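Local coordinates for protein peptide methionine sulfoxide reductase MsrA (Treponema denticola ATCC 35405, PDB 5FA9) that probably repairs oxidised proteins by reducing methionine sulfoxide back to methionine, as a bifunctional fusion of an MsrA and an MsrB methionine sulfoxide reductase, at residues 302-305 and 306-309; 163-166 and 167-170; 192-196 and 197-201; 293-296 and 297-300. The protein carries 2 engineered substitutions. All coordinates share one frame; numbering follows the deposited sequence.

How the contacts relate
Contact 1 is buried, contact 4 partly buried; contacts 2 and 3 lie at the surface. Contacts 1 and 4 share the two short helices 296-299 and 308-311, centres about 8 Å apart. Contact 4 turns strand 291-295 into the first helix, and contact 1 turns the chain into the second. Contact 2 meets contact 1 through aromatic rings, Tyr163 and Phe168 against Tyr304 and Tyr307. Contact 3 is peripheral and reaches contact 4 through the Tyr201 hydroxyl at the Phe293 backbone. Apolar packing marks contacts 1 and 4, and contact 4 adds a Met-aromatic pair. Side-chain bonds make an Asx turn in contact 2 and an ST turn in contact 3. Contacts 1, 2 and 3 each hold a bridging water.

Contact 1. Residues 302-305 and 306-309; sequences EGYG and DYLP
Tyr304 and Tyr307 close a backbone turn, with Tyr307 N bonded to Tyr304 O at 3.2 Å and an N-H...O angle of 161°. The same oxygen also lies in plane at the edge of the Tyr307 ring. The two rings are close at one corner, CD2 of Tyr304 to CD2 of Tyr307 at 3.9 Å. Tyr307 meets the edge of the Tyr304 ring near its plane. Both side chains have CG beside the backbone N (chi1 -67° in Tyr304, -60° in Tyr307), which sends the two rings off the same side of the turn. Leu308 packs on the backbone, its CG 3.3 Å from Gly305 O. A water bridges the turn, donating to Gly303 O at 2.7 Å and accepting from Asp306 N at 2.8 Å. Gly303, at positive phi, is the C-prime residue of a Schellman motif that ends the preceding helix. The Tyr304 hydroxyl bonds to Gly216 O, and Asp306 OD1 forms a salt bridge with Lys117. The chemistry is therefore divided. The two buried rings pack on one side of the turn, towards Phe168. Leu308, also buried, packs on another side and reaches Tyr296, while the water joins polar backbone groups.

Contact 2. Residues 163-166 and 167-170; sequences YDES and KFKV
Glu165 and Phe168 meet at the ends of a type I beta turn. Phe168 N bonds to Glu165 O at 3.1 Å. CG of Glu165 lies 4.0 Å from CD2 of Phe168, and the two side chains cross at about a right angle. The carboxylate and ring planes are 48° apart. The Phe168 ring also reaches back to Asp164, whose O is 3.5 Å from CE2 of Phe168. On the other flank of the turn, the Lys169 side chain runs past the Ser166 carbonyl, with CD of Lys169 3.4 Å from O of Ser166.

The next shell fixes the start of the turn. Asp164 OD1 accepts two bonds, from Ser166 N at 3.2 Å and from Ser166 OG at 2.8 Å. Both donors come from the same face of the carboxylate. The backbone bond makes an Asx turn. A chi1 of 63° in Ser166 sets OG between the backbone N and the carbonyl carbon, where it can share OD1 with its own N-H. A water joins Asp164 O to Lys167 N, which it meets at 3.0 Å. This water also lies over the centre of one face of the Phe168 ring.

Farther out, Glu165 forms a salt bridge with Lys217, and a bound DTT lies nearby. Phe168 packs on Tyr304, and Tyr163 meets Tyr307. The turn thus sits in the long loop between helices 142-145 and 173-179, with its buried ring against the loop that leads into helix 308-311.

Contact 3. Residues 192-196 and 197-201; sequences ATERP and FTSEY
Glu194 and Ser199 make the packed part of this contact, and Arg195, Phe197 and Thr198 its solvent side. Glu194 is the buried member. Its chain is extended beyond CG, and OE2 of Glu194 comes 3.2 Å from CB of Ser199. A water receives Ser199 N at 3.1 Å and donates to Glu194 OE2 at 2.9 Å. The carboxylate is held further by backbone N-H groups, Gly288 at OE2 and Ala289 at OE1. Two donors thus meet OE2 and one meets OE1, which would probably favour the charged form.

The outer side is looser. Arg195, Phe197 and Thr198 are exposed. Thr198 OG1 donates to Arg195 O over a modelled 2.4 Å, a very short distance whose exact value is doubtful. Thr198 N adds a weak bond to the same oxygen at 3.4 Å. A chi1 of 57° in Thr198 turns OG1 back over the turn. It also leaves CG2 beside the Arg195 side chain, 3.9 Å from CB of Arg195, and the two side chains cross at about a right angle. Phe197 has a positive phi (63°), and its ring lies against the preceding proline, with CD2 of Phe197 3.5 Å from CB of Pro196. Pro196 also touches Trp232.

Beyond the turn, Ser199 OG accepts from Tyr201 N at 3.2 Å. The arrangement is a type II beta turn from Arg195 to Thr198 followed by an ST turn, in the loop between helix 182-190 and strand 208-212 of the MsrB (SelR) part.

Contact 4. Residues 293-296 and 297-300; sequences FIPY and DKME
Ile294, Pro295 and Tyr296 meet Lys298 and Met299 in a local strand-to-helix contact, where strand 291-295 runs into the short helix 296-299. The strand is an outer one of a three-stranded antiparallel sheet, and Ile294 pairs through its backbone with Ile209. The first helical turn closes with Lys298 N bonded to Pro295 O at 3.0 Å. A weak bond follows, from Met299 N to Tyr296 O at 3.3 Å.

Met299 carries the inner side. Its CG lies 4.0 Å from CG2 of Ile294 and also sits close to the Pro295 carbonyl. A bend at the last torsion (chi3 59°) carries its CE to the backbone of Tyr307. SD of Met299 is 4.1 Å from CD1 of Tyr296 and 5.2 Å from the ring centroid. This is a Met-aromatic contact in which the sulfur stands oblique to the ring, 59° off its normal. The Tyr296 ring leaves the helix with CG opposite the backbone N (chi1 -177°). It then reaches Leu308 and Val311 of the next helix and has a cation-pi contact with Lys312.

Lys298 lies along the outer side. Its chain bends at chi4 and crosses the proline ring obliquely, NZ of Lys298 3.8 Å from CG of Pro295. Asp297 is exposed beside the tyrosine.

The chemistry thus differs by side. Met299 and Ile294 give the junction a buried apolar side facing Ile209, while the charged groups of Asp297 and Lys298 stay at the surface.

Contact 1. Residues 302-305 and 306-309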
loop_
_atom_site.group_PDB
_atom_site.type_symbol
_atom_site.label_atom_id
_atom_site.label_comp_id
_atom_site.label_asym_id
_atom_site.label_seq_id
_atom_site.Cartn_x
_atom_site.Cartn_y
_atom_site.Cartn_z
ATOM N N GLU B 302 9.721 -28.446 21.221
ATOM C CA GLU B 302 10.344 -29.151 20.106
ATOM C C GLU B 302 11.313 -28.256 19.337
ATOM O O GLU B 302 11.797 -28.628 18.269
ATOM C CB GLU B 302 9.280 -29.706 19.155
ATOM C CG GLU B 302 8.413 -30.793 19.766
ATOM C CD GLU B 302 7.399 -31.346 18.788
ATOM O OE1 GLU B 302 7.690 -31.358 17.573
ATOM O OE2 GLU B 302 6.312 -31.772 19.232
ATOM N N GLY B 303 11.594 -27.078 19.886
ATOM C CA GLY B 303 12.620 -26.209 19.338
ATOM C C GLY B 303 12.144 -25.167 18.344
ATOM O O GLY B 303 12.956 -24.525 17.680
ATOM N N TYR B 304 10.831 -24.994 18.236
ATOM C CA TYR B 304 10.271 -24.041 17.280
ATOM C C TYR B 304 9.746 -22.781 17.964
ATOM O O TYR B 304 8.734 -22.215 17.551
ATOM C CB TYR B 304 9.157 -24.704 16.469
ATOM C CG TYR B 304 9.651 -25.805 15.558
ATOM C CD1 TYR B 304 9.734 -27.117 16.008
ATOM C CD2 TYR B 304 10.046 -25.532 14.255
ATOM C CE1 TYR B 304 10.191 -28.127 15.183
ATOM C CE2 TYR B 304 10.502 -26.537 13.422
ATOM C CZ TYR B 304 10.572 -27.832 13.891
ATOM O OH TYR B 304 11.026 -28.837 13.068
ATOM N N GLY B 305 10.448 -22.343 19.005
ATOM C CA GLY B 305 10.049 -21.170 19.763
ATOM C C GLY B 305 10.094 -19.875 18.975
ATOM O O GLY B 305 9.375 -18.925 19.287
ATOM N N ASP B 306 10.939 -19.830 17.952
ATOM C CA ASP B 306 11.109 -18.621 17.153
ATOM C C ASP B 306 9.942 -18.379 16.198
ATOM O O ASP B 306 9.816 -17.297 15.625
ATOM C CB ASP B 306 12.415 -18.690 16.359
ATOM C CG ASP B 306 13.641 -18.586 17.244
ATOM O OD1 ASP B 306 13.490 -18.225 18.429
ATOM O OD2 ASP B 306 14.756 -18.866 16.753
ATOM N N TYR B 307 9.089 -19.386 16.033
ATOM C CA TYR B 307 8.016 -19.320 15.046
ATOM C C TYR B 307 6.640 -19.096 15.671
ATOM O O TYR B 307 5.623 -19.148 14.980
ATOM C CB TYR B 307 8.002 -20.598 14.204
ATOM C CG TYR B 307 9.288 -20.837 13.447
ATOM C CD1 TYR B 307 9.494 -20.275 12.193
ATOM C CD2 TYR B 307 10.302 -21.619 13.988
ATOM C CE1 TYR B 307 10.669 -20.487 11.498
ATOM C CE2 TYR B 307 11.481 -21.837 13.300
ATOM C CZ TYR B 307 11.659 -21.269 12.056
ATOM O OH TYR B 307 12.831 -21.484 11.367
ATOM N N LEU B 308 6.614 -18.850 16.977
ATOM C CA LEU B 308 5.358 -18.605 17.687
ATOM C C LEU B 308 4.541 -17.410 17.161
ATOM O O LEU B 308 3.322 -17.526 17.027
ATOM C CB LEU B 308 5.629 -18.420 19.186
ATOM C CG LEU B 308 6.250 -19.604 19.929
ATOM C CD1 LEU B 308 6.490 -19.256 21.390
ATOM C CD2 LEU B 308 5.376 -20.842 19.808
ATOM N N PRO B 309 5.190 -16.263 16.863
ATOM C CA PRO B 309 4.375 -15.133 16.392
ATOM C C PRO B 309 3.662 -15.373 15.060
ATOM O O PRO B 309 2.680 -14.689 14.771
ATOM C CB PRO B 309 5.399 -14.003 16.247
ATOM C CG PRO B 309 6.480 -14.357 17.194
ATOM C CD PRO B 309 6.584 -15.846 17.105
HETATM O O HOH W 1 12.764 -21.834 17.284
#

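Contact 2. Residues 163-166 and 167-170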
loop_
_atom_site.group_PDB
_atom_site.type_symbol
_atom_site.label_atom_id
_atom_site.label_comp_id
_atom_site.label_asym_id
_atom_site.label_seq_id
_atom_site.Cartn_x
_atom_site.Cartn_y
_atom_site.Cartn_z
ATOM N N TYR B 163 16.510 -17.724 10.353
ATOM C CA TYR B 163 16.515 -18.551 11.553
ATOM C C TYR B 163 17.550 -19.664 11.460
ATOM O O TYR B 163 18.086 -19.939 10.386
ATOM C CB TYR B 163 15.128 -19.150 11.797
ATOM C CG TYR B 163 14.035 -18.119 11.948
ATOM C CD1 TYR B 163 13.918 -17.370 13.111
ATOM C CD2 TYR B 163 13.118 -17.895 10.928
ATOM C CE1 TYR B 163 12.920 -16.426 13.255
ATOM C CE2 TYR B 163 12.117 -16.953 11.063
ATOM C CZ TYR B 163 12.022 -16.222 12.229
ATOM O OH TYR B 163 11.028 -15.282 12.371
ATOM N N ASP B 164 17.830 -20.295 12.596
ATOM C CA ASP B 164 18.752 -21.423 12.643
ATOM C C ASP B 164 18.236 -22.582 11.796
ATOM O O ASP B 164 17.213 -23.190 12.115
ATOM C CB ASP B 164 18.961 -21.878 14.090
ATOM C CG ASP B 164 19.993 -22.983 14.211
ATOM O OD1 ASP B 164 20.837 -23.116 13.299
ATOM O OD2 ASP B 164 19.959 -23.720 15.218
ATOM N N GLU B 165 18.949 -22.881 10.716
ATOM C CA GLU B 165 18.562 -23.960 9.815
ATOM C C GLU B 165 19.573 -25.099 9.850
ATOM O O GLU B 165 19.602 -25.943 8.953
ATOM C CB GLU B 165 18.411 -23.438 8.386
ATOM C CG GLU B 165 17.286 -22.435 8.206
ATOM C CD GLU B 165 16.956 -22.190 6.747
ATOM O OE1 GLU B 165 17.515 -22.898 5.882
ATOM O OE2 GLU B 165 16.140 -21.289 6.463
ATOM N N SER B 166 20.400 -25.118 10.889
ATOM C CA SER B 166 21.423 -26.146 11.033
ATOM C C SER B 166 20.789 -27.518 11.235
ATOM O O SER B 166 21.350 -28.537 10.830
ATOM C CB SER B 166 22.356 -25.816 12.201
ATOM O OG SER B 166 21.651 -25.806 13.429
ATOM N N LYS B 167 19.621 -27.539 11.871
ATOM C CA LYS B 167 18.919 -28.788 12.135
ATOM C C LYS B 167 17.992 -29.189 10.992
ATOM O O LYS B 167 17.366 -30.248 11.040
ATOM C CB LYS B 167 18.106 -28.678 13.426
ATOM C CG LYS B 167 18.929 -28.463 14.682
ATOM C CD LYS B 167 18.032 -28.101 15.855
ATOM C CE LYS B 167 16.896 -29.103 16.016
ATOM N NZ LYS B 167 15.868 -28.634 16.986
ATOM N N PHE B 168 17.903 -28.353 9.962
ATOM C CA PHE B 168 16.987 -28.639 8.862
ATOM C C PHE B 168 17.704 -29.130 7.612
ATOM O O PHE B 168 17.340 -28.762 6.494
ATOM C CB PHE B 168 16.161 -27.393 8.522
ATOM C CG PHE B 168 15.395 -26.837 9.687
ATOM C CD1 PHE B 168 14.895 -27.676 10.668
ATOM C CD2 PHE B 168 15.178 -25.473 9.803
ATOM C CE1 PHE B 168 14.194 -27.169 11.743
ATOM C CE2 PHE B 168 14.474 -24.959 10.876
ATOM C CZ PHE B 168 13.982 -25.809 11.848
ATOM N N LYS B 169 18.726 -29.959 7.801
ATOM C CA LYS B 169 19.466 -30.530 6.676
ATOM C C LYS B 169 18.760 -31.751 6.087
ATOM O O LYS B 169 18.104 -32.511 6.801
ATOM C CB LYS B 169 20.902 -30.850 7.088
ATOM C CG LYS B 169 21.727 -29.583 7.279
ATOM C CD LYS B 169 22.952 -29.790 8.147
ATOM C CE LYS B 169 23.788 -28.516 8.206
ATOM N NZ LYS B 169 22.962 -27.287 7.998
ATOM N N VAL B 170 18.909 -31.929 4.780
ATOM C CA VAL B 170 18.195 -32.965 4.044
ATOM C C VAL B 170 18.936 -34.295 4.002
ATOM O O VAL B 170 20.110 -34.345 3.635
ATOM C CB VAL B 170 17.928 -32.529 2.591
ATOM C CG1 VAL B 170 16.828 -33.380 1.975
ATOM C CG2 VAL B 170 17.566 -31.056 2.539
HETATM O O HOH W 2 17.554 -25.557 12.745
#

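Contact 3. Residues 192-196 and 197-201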
loop_
_atom_site.group_PDB
_atom_site.type_symbol
_atom_site.label_atom_id
_atom_site.label_comp_id
_atom_site.label_asym_id
_atom_site.label_seq_id
_atom_site.Cartn_x
_atom_site.Cartn_y
_atom_site.Cartn_z
ATOM N N ALA B 192 4.488 -36.682 -6.799
ATOM C CA ALA B 192 3.151 -37.261 -6.858
ATOM C C ALA B 192 2.134 -36.350 -6.181
ATOM O O ALA B 192 2.499 -35.383 -5.512
ATOM C CB ALA B 192 3.136 -38.639 -6.220
ATOM N N THR B 193 0.857 -36.667 -6.360
ATOM C CA THR B 193 -0.215 -35.895 -5.746
ATOM C C THR B 193 -1.209 -36.815 -5.051
ATOM O O THR B 193 -1.835 -37.661 -5.691
ATOM C CB THR B 193 -0.958 -35.030 -6.783
ATOM O OG1 THR B 193 -0.064 -34.047 -7.318
ATOM C CG2 THR B 193 -2.147 -34.330 -6.142
ATOM N N GLU B 194 -1.346 -36.646 -3.740
ATOM C CA GLU B 194 -2.286 -37.437 -2.958
ATOM C C GLU B 194 -3.708 -37.185 -3.449
ATOM O O GLU B 194 -4.020 -36.093 -3.925
ATOM C CB GLU B 194 -2.160 -37.098 -1.471
ATOM C CG GLU B 194 -2.638 -35.696 -1.117
ATOM C CD GLU B 194 -2.327 -35.308 0.317
ATOM O OE1 GLU B 194 -1.504 -35.994 0.959
ATOM O OE2 GLU B 194 -2.903 -34.309 0.800
ATOM N N ARG B 195 -4.568 -38.193 -3.341
ATOM C CA ARG B 195 -5.947 -38.039 -3.783
ATOM C C ARG B 195 -6.682 -37.101 -2.833
ATOM O O ARG B 195 -6.415 -37.099 -1.631
ATOM C CB ARG B 195 -6.661 -39.391 -3.878
ATOM C CG ARG B 195 -5.738 -40.571 -4.137
ATOM C CD ARG B 195 -6.511 -41.875 -4.288
ATOM N NE ARG B 195 -7.647 -41.982 -3.378
ATOM C CZ ARG B 195 -8.917 -41.951 -3.771
ATOM N NH1 ARG B 195 -9.213 -41.810 -5.056
ATOM N NH2 ARG B 195 -9.892 -42.059 -2.880
ATOM N N PRO B 196 -7.594 -36.280 -3.380
ATOM C CA PRO B 196 -8.350 -35.275 -2.625
ATOM C C PRO B 196 -9.061 -35.831 -1.390
ATOM O O PRO B 196 -9.525 -36.972 -1.411
ATOM C CB PRO B 196 -9.372 -34.768 -3.644
ATOM C CG PRO B 196 -8.751 -35.007 -4.963
ATOM C CD PRO B 196 -7.883 -36.221 -4.825
ATOM N N PHE B 197 -9.114 -35.025 -0.331
ATOM C CA PHE B 197 -9.856 -35.335 0.894
ATOM C C PHE B 197 -9.335 -36.568 1.636
ATOM O O PHE B 197 -10.017 -37.100 2.512
ATOM C CB PHE B 197 -11.348 -35.522 0.582
ATOM C CG PHE B 197 -11.969 -34.362 -0.145
ATOM C CD1 PHE B 197 -12.444 -33.262 0.550
ATOM C CD2 PHE B 197 -12.088 -34.378 -1.525
ATOM C CE1 PHE B 197 -13.017 -32.196 -0.120
ATOM C CE2 PHE B 197 -12.658 -33.315 -2.200
ATOM C CZ PHE B 197 -13.124 -32.223 -1.496
ATOM N N THR B 198 -8.132 -37.017 1.294
ATOM C CA THR B 198 -7.560 -38.202 1.929
ATOM C C THR B 198 -6.631 -37.851 3.087
ATOM O O THR B 198 -6.431 -38.657 3.995
ATOM C CB THR B 198 -6.782 -39.067 0.920
ATOM O OG1 THR B 198 -5.753 -38.283 0.304
ATOM C CG2 THR B 198 -7.719 -39.607 -0.150
ATOM N N SER B 199 -6.062 -36.651 3.054
ATOM C CA SER B 199 -5.132 -36.229 4.094
ATOM C C SER B 199 -5.854 -35.824 5.373
ATOM O O SER B 199 -6.935 -35.236 5.330
ATOM C CB SER B 199 -4.266 -35.069 3.603
ATOM O OG SER B 199 -3.383 -34.634 4.622
ATOM N N GLU B 200 -5.245 -36.143 6.509
ATOM C CA GLU B 200 -5.786 -35.767 7.809
ATOM C C GLU B 200 -5.730 -34.256 8.016
ATOM O O GLU B 200 -6.459 -33.704 8.839
ATOM C CB GLU B 200 -5.022 -36.482 8.927
ATOM C CG GLU B 200 -3.542 -36.126 8.985
ATOM C CD GLU B 200 -2.802 -36.863 10.086
ATOM O OE1 GLU B 200 -3.199 -36.733 11.262
ATOM O OE2 GLU B 200 -1.822 -37.571 9.772
ATOM N N TYR B 201 -4.859 -33.596 7.260
ATOM C CA TYR B 201 -4.666 -32.155 7.378
ATOM C C TYR B 201 -5.623 -31.361 6.492
ATOM O O TYR B 201 -5.558 -30.134 6.450
ATOM C CB TYR B 201 -3.220 -31.786 7.040
ATOM C CG TYR B 201 -2.203 -32.351 8.006
ATOM C CD1 TYR B 201 -2.532 -32.584 9.334
ATOM C CD2 TYR B 201 -0.913 -32.652 7.589
ATOM C CE1 TYR B 201 -1.606 -33.101 10.221
ATOM C CE2 TYR B 201 0.021 -33.168 8.469
ATOM C CZ TYR B 201 -0.331 -33.390 9.783
ATOM O OH TYR B 201 0.594 -33.904 10.663
HETATM O O HOH W 3 -5.846 -34.482 0.828
#

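Contact 4. Residues 293-296 and 297-300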
loop_
_atom_site.group_PDB
_atom_site.type_symbol
_atom_site.label_atom_id
_atom_site.label_comp_id
_atom_site.label_asym_id
_atom_site.label_seq_id
_atom_site.Cartn_x
_atom_site.Cartn_y
_atom_site.Cartn_z
ATOM N N PHE B 293 2.460 -31.651 11.132
ATOM C CA PHE B 293 1.857 -30.628 11.978
ATOM C C PHE B 293 2.432 -30.626 13.389
ATOM O O PHE B 293 2.581 -31.675 14.017
ATOM C CB PHE B 293 0.339 -30.806 12.041
ATOM C CG PHE B 293 -0.348 -29.825 12.948
ATOM C CD1 PHE B 293 -0.522 -28.507 12.559
ATOM C CD2 PHE B 293 -0.825 -30.221 14.188
ATOM C CE1 PHE B 293 -1.154 -27.600 13.390
ATOM C CE2 PHE B 293 -1.458 -29.318 15.024
ATOM C CZ PHE B 293 -1.622 -28.007 14.624
ATOM N N ILE B 294 2.750 -29.433 13.879
ATOM C CA ILE B 294 3.275 -29.262 15.226
ATOM C C ILE B 294 2.419 -28.273 16.006
ATOM O O ILE B 294 2.428 -27.077 15.714
ATOM C CB ILE B 294 4.735 -28.774 15.206
ATOM C CG1 ILE B 294 5.600 -29.730 14.381
ATOM C CG2 ILE B 294 5.271 -28.632 16.623
ATOM C CD1 ILE B 294 7.074 -29.436 14.450
ATOM N N PRO B 295 1.668 -28.773 17.002
ATOM C CA PRO B 295 0.767 -27.953 17.822
ATOM C C PRO B 295 1.485 -26.780 18.483
ATOM O O PRO B 295 2.658 -26.901 18.834
ATOM C CB PRO B 295 0.256 -28.940 18.876
ATOM C CG PRO B 295 0.403 -30.280 18.242
ATOM C CD PRO B 295 1.641 -30.190 17.403
ATOM N N TYR B 296 0.779 -25.664 18.641
ATOM C CA TYR B 296 1.341 -24.458 19.243
ATOM C C TYR B 296 1.904 -24.722 20.637
ATOM O O TYR B 296 2.955 -24.195 21.002
ATOM C CB TYR B 296 0.278 -23.357 19.306
ATOM C CG TYR B 296 0.779 -22.039 19.855
ATOM C CD1 TYR B 296 1.452 -21.138 19.041
ATOM C CD2 TYR B 296 0.570 -21.692 21.184
ATOM C CE1 TYR B 296 1.909 -19.932 19.536
ATOM C CE2 TYR B 296 1.023 -20.487 21.688
ATOM C CZ TYR B 296 1.692 -19.611 20.859
ATOM O OH TYR B 296 2.146 -18.410 21.352
ATOM N N ASP B 297 1.195 -25.539 21.409
ATOM C CA ASP B 297 1.600 -25.871 22.770
ATOM C C ASP B 297 2.926 -26.626 22.820
ATOM O O ASP B 297 3.667 -26.531 23.798
ATOM C CB ASP B 297 0.514 -26.698 23.462
ATOM C CG ASP B 297 -0.749 -25.902 23.721
ATOM O OD1 ASP B 297 -0.706 -24.660 23.602
ATOM O OD2 ASP B 297 -1.785 -26.520 24.044
ATOM N N LYS B 298 3.221 -27.373 21.761
ATOM C CA LYS B 298 4.416 -28.210 21.727
ATOM C C LYS B 298 5.536 -27.603 20.886
ATOM O O LYS B 298 6.623 -28.172 20.787
ATOM C CB LYS B 298 4.062 -29.599 21.189
ATOM C CG LYS B 298 2.808 -30.195 21.809
ATOM C CD LYS B 298 2.799 -31.711 21.714
ATOM C CE LYS B 298 1.533 -32.289 22.323
ATOM N NZ LYS B 298 0.306 -31.651 21.765
ATOM N N MET B 299 5.267 -26.449 20.283
ATOM C CA MET B 299 6.236 -25.786 19.416
ATOM C C MET B 299 7.523 -25.415 20.149
ATOM O O MET B 299 8.621 -25.670 19.655
ATOM C CB MET B 299 5.622 -24.532 18.789
ATOM C CG MET B 299 4.753 -24.808 17.573
ATOM S SD MET B 299 4.112 -23.302 16.818
ATOM C CE MET B 299 5.635 -22.447 16.424
ATOM N N GLU B 300 7.378 -24.811 21.324
ATOM C CA GLU B 300 8.527 -24.341 22.092
ATOM C C GLU B 300 9.412 -25.487 22.587
ATOM O O GLU B 300 10.637 -25.382 22.568
ATOM C CB GLU B 300 8.053 -23.495 23.276
ATOM C CG GLU B 300 9.128 -22.602 23.874
ATOM C CD GLU B 300 8.550 -21.382 24.564
ATOM O OE1 GLU B 300 7.317 -21.339 24.765
ATOM O OE2 GLU B 300 9.326 -20.465 24.903
#